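Local atomic coordinates of MS5a (Brassica napus, PDB entry 6L77), a protein that is of unknown biochemical function but is related to meiosis and, through its cystatin-like folds, probably enhances papain in a non-canonical way. Residues 106-111 / 207-212; 102-107 / 220-225. All coordinates share one frame; numbering follows the deposited sequence.

The chain, the C-terminal part of a longer MS5 protein, illustrates how a coil can be tied over sheet strands that come about a hundred residues later in the chain. After strand 82-88 the chain leaves the antiparallel sheet, and the loop before helix 115-119 comes back over two neighbouring strands. Residues 102-107 meet 220-225 in contact 2, closing the longer excursion. Residues 106-111 meet 207-212 in contact 1, which nests within it, and the two loop segments overlap at Lys106 and Asp107. Strands 201-212 and 219-227 are joined by backbone hydrogen bonds, including Arg209 with Leu222. Residues Val208, Arg210 and Leu221 face helix 138-150 on the sheet's other side.

Contact 1: 106-111 / 207-212; sequences KDLPDK and IVRRTV
Arg209 NH1 is gripped by two acceptors: Lys106 O, in a 3.0 Å hydrogen bond, and Asp104 OD2, which adds a salt bridge from just before the loop segment. This is a coil pinned alongside a strand of the antiparallel sheet of a cystatin-like fold, running roughly against it, with one arginine reaching out to successive carbonyls. From the same guanidinium, NH2 donates to Asp107 O at 2.6 Å, with an N-H...O angle of 151°. The NH1 bond to Lys106 O is more bent, at 133°, and its donor stands above the carbonyl plane. Arg209 CB points toward the loop, CG is anti to the backbone N (chi1 -175°), and the chain bends at chi3. Both faces of its flat end are covered toward the rim: Leu108 CD2 lies over one, and Lys106 CD over the opposite one, 3.3 Å from NH1. The aliphatic part of Lys106 crosses the group obliquely, while its ammonium turns to Asp104, leaving NZ 5.0 Å from the like-charged Arg209 NH1, both served by that carboxylate. Further along, Pro109 packs its CG against Ile207 CG2, also bordering Leu187 and Tyr189 of strand 186-195. Ile207 CD1 reaches the backbone, lying 3.3 Å from Pro109 O.

Contact 2: 102-107 / 220-225; sequences FFDAKD and CLLGES
An Asx turn headed by Asp104 rests on strand 219-227, where its side chain meets Cys220 and Leu222. Asp104 OD1 accepts Lys106 N at 2.9 Å, almost straight at 169° and nearly along the carboxylate C-O bond. Lys106 NZ folds back to the same OD1, 2.6 Å away, from above the carboxylate plane, on the opposite face from Lys106 N. Asp104 CB points to the strand and CG lies anti to the backbone N (chi1 173°), at the Leu222 side chain, which Asp104 crosses at about a right angle; OD2 sits 3.8 Å from Leu222 CD2. The same methyl also touches Lys106 O. No hydrogen bond joins the two segments; they meet by van der Waals contact. Cys220 SG lies 3.5 Å from Asp104 N and 3.6 Å from Asp104 CB. Phe102 CE2 approaches Cys220 CB to 3.8 Å, and the ring also borders Thr211. An alanine in place of Asp104 removes the carboxylate packed on Leu222 CD2 and would probably leave Lys106 NZ and Arg209 NH1 without their shared negative partner and the turn without its OD1 tie. A carboxylate closing onto the backbone N two residues on is the hallmark of the Asx turn.

Contact 1: 106-111 / 207-212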
ATOM      1  N   LYS A 106     -11.245  -9.908   8.492  1.00 44.04           N
ATOM      2  CA  LYS A 106     -10.963 -10.007   9.914  1.00 54.21           C
ATOM      3  C   LYS A 106     -10.578  -8.642  10.480  1.00 55.03           C
ATOM      4  O   LYS A 106      -9.988  -7.804   9.792  1.00 47.21           O
ATOM      5  CB  LYS A 106      -9.887 -11.067  10.195  1.00 58.22           C
ATOM      6  CG  LYS A 106      -8.450 -10.598  10.316  1.00 69.11           C
ATOM      7  CD  LYS A 106      -7.666 -10.768   9.011  1.00 74.37           C
ATOM      8  CE  LYS A 106      -8.058 -12.020   8.219  1.00 72.77           C
ATOM      9  NZ  LYS A 106      -7.758 -11.846   6.751  1.00 57.92           N
ATOM     10  N   ASP A 107     -10.980  -8.414  11.733  1.00 55.29           N
ATOM     11  CA  ASP A 107     -10.815  -7.117  12.378  1.00 52.13           C
ATOM     12  C   ASP A 107      -9.354  -6.678  12.368  1.00 44.53           C
ATOM     13  O   ASP A 107      -8.434  -7.496  12.429  1.00 45.34           O
ATOM     14  CB  ASP A 107     -11.318  -7.169  13.827  1.00 57.53           C
ATOM     15  CG  ASP A 107     -12.829  -7.316  13.931  1.00 65.65           C
ATOM     16  OD1 ASP A 107     -13.533  -7.145  12.912  1.00 70.90           O
ATOM     17  OD2 ASP A 107     -13.314  -7.600  15.045  1.00 71.96           O
ATOM     18  N   LEU A 108      -9.142  -5.330  12.275  1.00 40.19           N
ATOM     19  CA  LEU A 108      -7.836  -4.714  12.447  1.00 38.83           C
ATOM     20  C   LEU A 108      -7.619  -4.338  13.908  1.00 40.86           C
ATOM     21  O   LEU A 108      -8.576  -4.010  14.618  1.00 36.72           O
ATOM     22  CB  LEU A 108      -7.720  -3.453  11.599  1.00 39.24           C
ATOM     23  CG  LEU A 108      -7.555  -3.603  10.093  1.00 38.95           C
ATOM     24  CD1 LEU A 108      -7.759  -2.253   9.423  1.00 35.87           C
ATOM     25  CD2 LEU A 108      -6.181  -4.152   9.778  1.00 35.46           C
ATOM     26  N   PRO A 109      -6.371  -4.365  14.369  1.00 37.35           N
ATOM     27  CA  PRO A 109      -6.061  -3.772  15.673  1.00 37.04           C
ATOM     28  C   PRO A 109      -6.320  -2.272  15.649  1.00 42.47           C
ATOM     29  O   PRO A 109      -6.113  -1.607  14.635  1.00 40.11           O
ATOM     30  CB  PRO A 109      -4.575  -4.092  15.870  1.00 37.18           C
ATOM     31  CG  PRO A 109      -4.059  -4.394  14.529  1.00 40.10           C
ATOM     32  CD  PRO A 109      -5.187  -4.961  13.732  1.00 40.30           C
ATOM     33  N   ASP A 110      -6.787  -1.736  16.774  1.00 40.84           N
ATOM     34  CA  ASP A 110      -7.157  -0.330  16.813  1.00 41.83           C
ATOM     35  C   ASP A 110      -6.075   0.569  17.394  1.00 41.15           C
ATOM     36  O   ASP A 110      -6.245   1.793  17.395  1.00 44.00           O
ATOM     37  CB  ASP A 110      -8.462  -0.144  17.598  1.00 54.72           C
ATOM     38  CG  ASP A 110      -8.332  -0.534  19.049  1.00 67.26           C
ATOM     39  OD1 ASP A 110      -7.537  -1.449  19.353  1.00 71.69           O
ATOM     40  OD2 ASP A 110      -9.029   0.077  19.889  1.00 74.26           O
ATOM     41  N   LYS A 111      -4.968   0.006  17.883  1.00 37.08           N
ATOM     42  CA  LYS A 111      -3.910   0.805  18.483  1.00 31.50           C
ATOM     43  C   LYS A 111      -2.549   0.268  18.065  1.00 34.30           C
ATOM     44  O   LYS A 111      -2.397  -0.901  17.693  1.00 34.59           O
ATOM     45  CB  LYS A 111      -3.976   0.815  20.022  1.00 38.55           C
ATOM     46  CG  LYS A 111      -5.295   1.260  20.624  1.00 47.90           C
ATOM     47  CD  LYS A 111      -5.221   1.231  22.148  1.00 49.04           C
ATOM     48  CE  LYS A 111      -6.604   1.223  22.781  1.00 61.97           C
ATOM     49  NZ  LYS A 111      -7.456   2.361  22.332  1.00 67.89           N
ATOM     50  N   ILE A 207      -2.808   2.040  10.102  1.00 25.36           N
ATOM     51  CA  ILE A 207      -2.686   0.605  10.341  1.00 23.34           C
ATOM     52  C   ILE A 207      -3.211  -0.097   9.098  1.00 27.40           C
ATOM     53  O   ILE A 207      -4.352   0.137   8.695  1.00 26.30           O
ATOM     54  CB  ILE A 207      -3.467   0.161  11.591  1.00 30.60           C
ATOM     55  CG1 ILE A 207      -2.945   0.898  12.830  1.00 27.65           C
ATOM     56  CG2 ILE A 207      -3.350  -1.347  11.777  1.00 30.04           C
ATOM     57  CD1 ILE A 207      -3.725   0.609  14.103  1.00 29.47           C
ATOM     58  N   VAL A 208      -2.378  -0.930   8.470  1.00 22.11           N
ATOM     59  CA  VAL A 208      -2.744  -1.553   7.196  1.00 22.27           C
ATOM     60  C   VAL A 208      -2.378  -3.030   7.230  1.00 24.13           C
ATOM     61  O   VAL A 208      -1.220  -3.375   7.492  1.00 22.78           O
ATOM     62  CB  VAL A 208      -2.043  -0.886   5.997  1.00 22.04           C
ATOM     63  CG1 VAL A 208      -2.480  -1.585   4.703  1.00 27.11           C
ATOM     64  CG2 VAL A 208      -2.348   0.598   5.934  1.00 24.83           C
ATOM     65  N   ARG A 209      -3.347  -3.898   6.945  1.00 23.13           N
ATOM     66  CA  ARG A 209      -3.061  -5.316   6.774  1.00 21.89           C
ATOM     67  C   ARG A 209      -2.968  -5.644   5.288  1.00 23.74           C
ATOM     68  O   ARG A 209      -3.901  -5.370   4.523  1.00 22.89           O
ATOM     69  CB  ARG A 209      -4.119  -6.200   7.432  1.00 23.89           C
ATOM     70  CG  ARG A 209      -3.725  -7.673   7.353  1.00 27.58           C
ATOM     71  CD  ARG A 209      -4.809  -8.598   7.877  1.00 35.10           C
ATOM     72  NE  ARG A 209      -5.030  -8.426   9.306  1.00 35.50           N
ATOM     73  CZ  ARG A 209      -6.122  -7.886   9.843  1.00 48.89           C
ATOM     74  NH1 ARG A 209      -7.124  -7.470   9.070  1.00 49.12           N
ATOM     75  NH2 ARG A 209      -6.222  -7.782  11.164  1.00 49.88           N
ATOM     76  N   ARG A 210      -1.846  -6.229   4.889  1.00 19.72           N
ATOM     77  CA  ARG A 210      -1.679  -6.804   3.563  1.00 20.00           C
ATOM     78  C   ARG A 210      -1.843  -8.315   3.664  1.00 21.80           C
ATOM     79  O   ARG A 210      -1.087  -8.982   4.380  1.00 21.81           O
ATOM     80  CB  ARG A 210      -0.303  -6.471   2.979  1.00 19.55           C
ATOM     81  CG  ARG A 210      -0.092  -7.047   1.568  1.00 17.37           C
ATOM     82  CD  ARG A 210       1.357  -7.529   1.384  1.00 18.55           C
ATOM     83  NE  ARG A 210       2.305  -6.415   1.386  1.00 18.28           N
ATOM     84  CZ  ARG A 210       3.601  -6.523   1.677  1.00 19.17           C
ATOM     85  NH1 ARG A 210       4.119  -7.701   2.008  1.00 17.90           N
ATOM     86  NH2 ARG A 210       4.380  -5.445   1.634  1.00 19.23           N
ATOM     87  N   THR A 211      -2.805  -8.861   2.936  1.00 18.90           N
ATOM     88  CA  THR A 211      -2.929 -10.303   2.831  1.00 25.37           C
ATOM     89  C   THR A 211      -2.734 -10.689   1.375  1.00 24.63           C
ATOM     90  O   THR A 211      -3.151  -9.961   0.469  1.00 24.22           O
ATOM     91  CB  THR A 211      -4.279 -10.797   3.377  1.00 30.45           C
ATOM     92  OG1 THR A 211      -5.343 -10.132   2.701  1.00 37.24           O
ATOM     93  CG2 THR A 211      -4.374 -10.468   4.846  1.00 28.86           C
ATOM     94  N   VAL A 212      -2.047 -11.807   1.160  1.00 23.37           N
ATOM     95  CA  VAL A 212      -1.632 -12.253  -0.165  1.00 20.32           C
ATOM     96  C   VAL A 212      -2.214 -13.640  -0.386  1.00 26.59           C
ATOM     97  O   VAL A 212      -2.045 -14.528   0.457  1.00 23.85           O
ATOM     98  CB  VAL A 212      -0.095 -12.271  -0.303  1.00 24.06           C
ATOM     99  CG1 VAL A 212       0.312 -12.669  -1.722  1.00 24.42           C
ATOM    100  CG2 VAL A 212       0.497 -10.900   0.053  1.00 21.51           C
TER

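Contact 2: 102-107 / 220-225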
ATOM      1  N   PHE A 102     -11.085 -12.163  -3.735  1.00 33.31           N
ATOM      2  CA  PHE A 102     -10.205 -12.358  -2.590  1.00 32.55           C
ATOM      3  C   PHE A 102     -10.253 -11.103  -1.737  1.00 33.20           C
ATOM      4  O   PHE A 102      -9.908 -10.022  -2.217  1.00 30.30           O
ATOM      5  CB  PHE A 102      -8.777 -12.654  -3.059  1.00 32.22           C
ATOM      6  CG  PHE A 102      -7.780 -12.769  -1.939  1.00 29.65           C
ATOM      7  CD1 PHE A 102      -7.802 -13.862  -1.091  1.00 32.39           C
ATOM      8  CD2 PHE A 102      -6.823 -11.784  -1.741  1.00 30.52           C
ATOM      9  CE1 PHE A 102      -6.884 -13.968  -0.056  1.00 34.40           C
ATOM     10  CE2 PHE A 102      -5.903 -11.893  -0.725  1.00 33.50           C
ATOM     11  CZ  PHE A 102      -5.934 -12.984   0.120  1.00 31.82           C
ATOM     12  N   PHE A 103     -10.683 -11.233  -0.484  1.00 29.06           N
ATOM     13  CA  PHE A 103     -10.732 -10.068   0.390  1.00 32.37           C
ATOM     14  C   PHE A 103     -10.458 -10.502   1.824  1.00 38.57           C
ATOM     15  O   PHE A 103     -10.335 -11.688   2.128  1.00 40.86           O
ATOM     16  CB  PHE A 103     -12.074  -9.342   0.291  1.00 43.44           C
ATOM     17  CG  PHE A 103     -13.248 -10.212   0.615  1.00 52.92           C
ATOM     18  CD1 PHE A 103     -13.656 -10.389   1.930  1.00 57.56           C
ATOM     19  CD2 PHE A 103     -13.929 -10.876  -0.390  1.00 61.04           C
ATOM     20  CE1 PHE A 103     -14.727 -11.206   2.230  1.00 60.01           C
ATOM     21  CE2 PHE A 103     -15.008 -11.690  -0.095  1.00 64.50           C
ATOM     22  CZ  PHE A 103     -15.407 -11.855   1.215  1.00 62.38           C
ATOM     23  N   ASP A 104     -10.373  -9.510   2.703  1.00 32.79           N
ATOM     24  CA  ASP A 104      -9.973  -9.686   4.093  1.00 37.19           C
ATOM     25  C   ASP A 104     -11.145  -9.262   4.958  1.00 46.82           C
ATOM     26  O   ASP A 104     -11.601  -8.116   4.868  1.00 51.86           O
ATOM     27  CB  ASP A 104      -8.731  -8.850   4.401  1.00 35.95           C
ATOM     28  CG  ASP A 104      -8.360  -8.841   5.880  1.00 44.02           C
ATOM     29  OD1 ASP A 104      -8.996  -9.549   6.688  1.00 45.99           O
ATOM     30  OD2 ASP A 104      -7.423  -8.102   6.235  1.00 37.68           O
ATOM     31  N   ALA A 105     -11.633 -10.178   5.788  1.00 45.79           N
ATOM     32  CA  ALA A 105     -12.805  -9.908   6.597  1.00 48.37           C
ATOM     33  C   ALA A 105     -12.505  -9.837   8.084  1.00 52.51           C
ATOM     34  O   ALA A 105     -13.441  -9.708   8.880  1.00 55.77           O
ATOM     35  CB  ALA A 105     -13.878 -10.972   6.337  1.00 54.49           C
ATOM     36  N   LYS A 106     -11.245  -9.908   8.492  1.00 44.04           N
ATOM     37  CA  LYS A 106     -10.963 -10.007   9.914  1.00 54.21           C
ATOM     38  C   LYS A 106     -10.578  -8.642  10.480  1.00 55.03           C
ATOM     39  O   LYS A 106      -9.988  -7.804   9.792  1.00 47.21           O
ATOM     40  CB  LYS A 106      -9.887 -11.067  10.195  1.00 58.22           C
ATOM     41  CG  LYS A 106      -8.450 -10.598  10.316  1.00 69.11           C
ATOM     42  CD  LYS A 106      -7.666 -10.768   9.011  1.00 74.37           C
ATOM     43  CE  LYS A 106      -8.058 -12.020   8.219  1.00 72.77           C
ATOM     44  NZ  LYS A 106      -7.758 -11.846   6.751  1.00 57.92           N
ATOM     45  N   ASP A 107     -10.980  -8.414  11.733  1.00 55.29           N
ATOM     46  CA  ASP A 107     -10.815  -7.117  12.378  1.00 52.13           C
ATOM     47  C   ASP A 107      -9.354  -6.678  12.368  1.00 44.53           C
ATOM     48  O   ASP A 107      -8.434  -7.496  12.429  1.00 45.34           O
ATOM     49  CB  ASP A 107     -11.318  -7.169  13.827  1.00 57.53           C
ATOM     50  CG  ASP A 107     -12.829  -7.316  13.931  1.00 65.65           C
ATOM     51  OD1 ASP A 107     -13.533  -7.145  12.912  1.00 70.90           O
ATOM     52  OD2 ASP A 107     -13.314  -7.600  15.045  1.00 71.96           O
ATOM     53  N   CYS A 220      -4.646  -8.086  -1.102  1.00 20.75           N
ATOM     54  CA  CYS A 220      -5.729  -7.356  -0.460  1.00 21.17           C
ATOM     55  C   CYS A 220      -5.147  -6.444   0.614  1.00 24.91           C
ATOM     56  O   CYS A 220      -4.313  -6.879   1.419  1.00 24.31           O
ATOM     57  CB  CYS A 220      -6.746  -8.323   0.145  1.00 26.65           C
ATOM     58  SG  CYS A 220      -7.988  -7.485   1.125  1.00 30.36           S
ATOM     59  N   LEU A 221      -5.544  -5.174   0.593  1.00 18.71           N
ATOM     60  CA  LEU A 221      -5.159  -4.211   1.618  1.00 21.14           C
ATOM     61  C   LEU A 221      -6.398  -3.779   2.386  1.00 20.02           C
ATOM     62  O   LEU A 221      -7.404  -3.398   1.782  1.00 20.47           O
ATOM     63  CB  LEU A 221      -4.461  -2.982   1.023  1.00 22.87           C
ATOM     64  CG  LEU A 221      -3.118  -3.169   0.300  1.00 22.15           C
ATOM     65  CD1 LEU A 221      -2.418  -1.824   0.141  1.00 26.39           C
ATOM     66  CD2 LEU A 221      -2.217  -4.138   1.039  1.00 18.44           C
ATOM     67  N   LEU A 222      -6.318  -3.833   3.712  1.00 20.64           N
ATOM     68  CA  LEU A 222      -7.379  -3.350   4.586  1.00 24.16           C
ATOM     69  C   LEU A 222      -6.736  -2.453   5.628  1.00 25.21           C
ATOM     70  O   LEU A 222      -5.803  -2.875   6.313  1.00 27.19           O
ATOM     71  CB  LEU A 222      -8.121  -4.506   5.254  1.00 23.51           C
ATOM     72  CG  LEU A 222      -9.232  -4.059   6.196  1.00 24.99           C
ATOM     73  CD1 LEU A 222     -10.325  -3.363   5.408  1.00 30.57           C
ATOM     74  CD2 LEU A 222      -9.802  -5.249   6.968  1.00 30.79           C
ATOM     75  N   GLY A 223      -7.230  -1.227   5.764  1.00 24.17           N
ATOM     76  CA  GLY A 223      -6.563  -0.260   6.610  1.00 25.74           C
ATOM     77  C   GLY A 223      -7.533   0.671   7.313  1.00 29.43           C
ATOM     78  O   GLY A 223      -8.679   0.867   6.890  1.00 29.19           O
ATOM     79  N   GLU A 224      -7.026   1.266   8.391  1.00 26.65           N
ATOM     80  CA  GLU A 224      -7.736   2.275   9.163  1.00 31.57           C
ATOM     81  C   GLU A 224      -6.741   3.330   9.619  1.00 28.48           C
ATOM     82  O   GLU A 224      -5.561   3.037   9.825  1.00 30.95           O
ATOM     83  CB  GLU A 224      -8.436   1.660  10.378  1.00 35.11           C
ATOM     84  CG  GLU A 224      -9.618   0.782  10.007  1.00 50.78           C
ATOM     85  CD  GLU A 224     -10.322   0.191  11.214  1.00 63.15           C
ATOM     86  OE1 GLU A 224      -9.735   0.196  12.324  1.00 60.28           O
ATOM     87  OE2 GLU A 224     -11.468  -0.280  11.044  1.00 70.18           O
ATOM     88  N   SER A 225      -7.227   4.559   9.778  1.00 28.13           N
ATOM     89  CA  SER A 225      -6.398   5.683  10.185  1.00 31.79           C
ATOM     90  C   SER A 225      -6.923   6.306  11.469  1.00 35.49           C
ATOM     91  O   SER A 225      -8.119   6.235  11.773  1.00 35.93           O
ATOM     92  CB  SER A 225      -6.343   6.754   9.094  1.00 36.94           C
ATOM     93  OG  SER A 225      -5.580   6.296   7.998  1.00 37.08           O
TER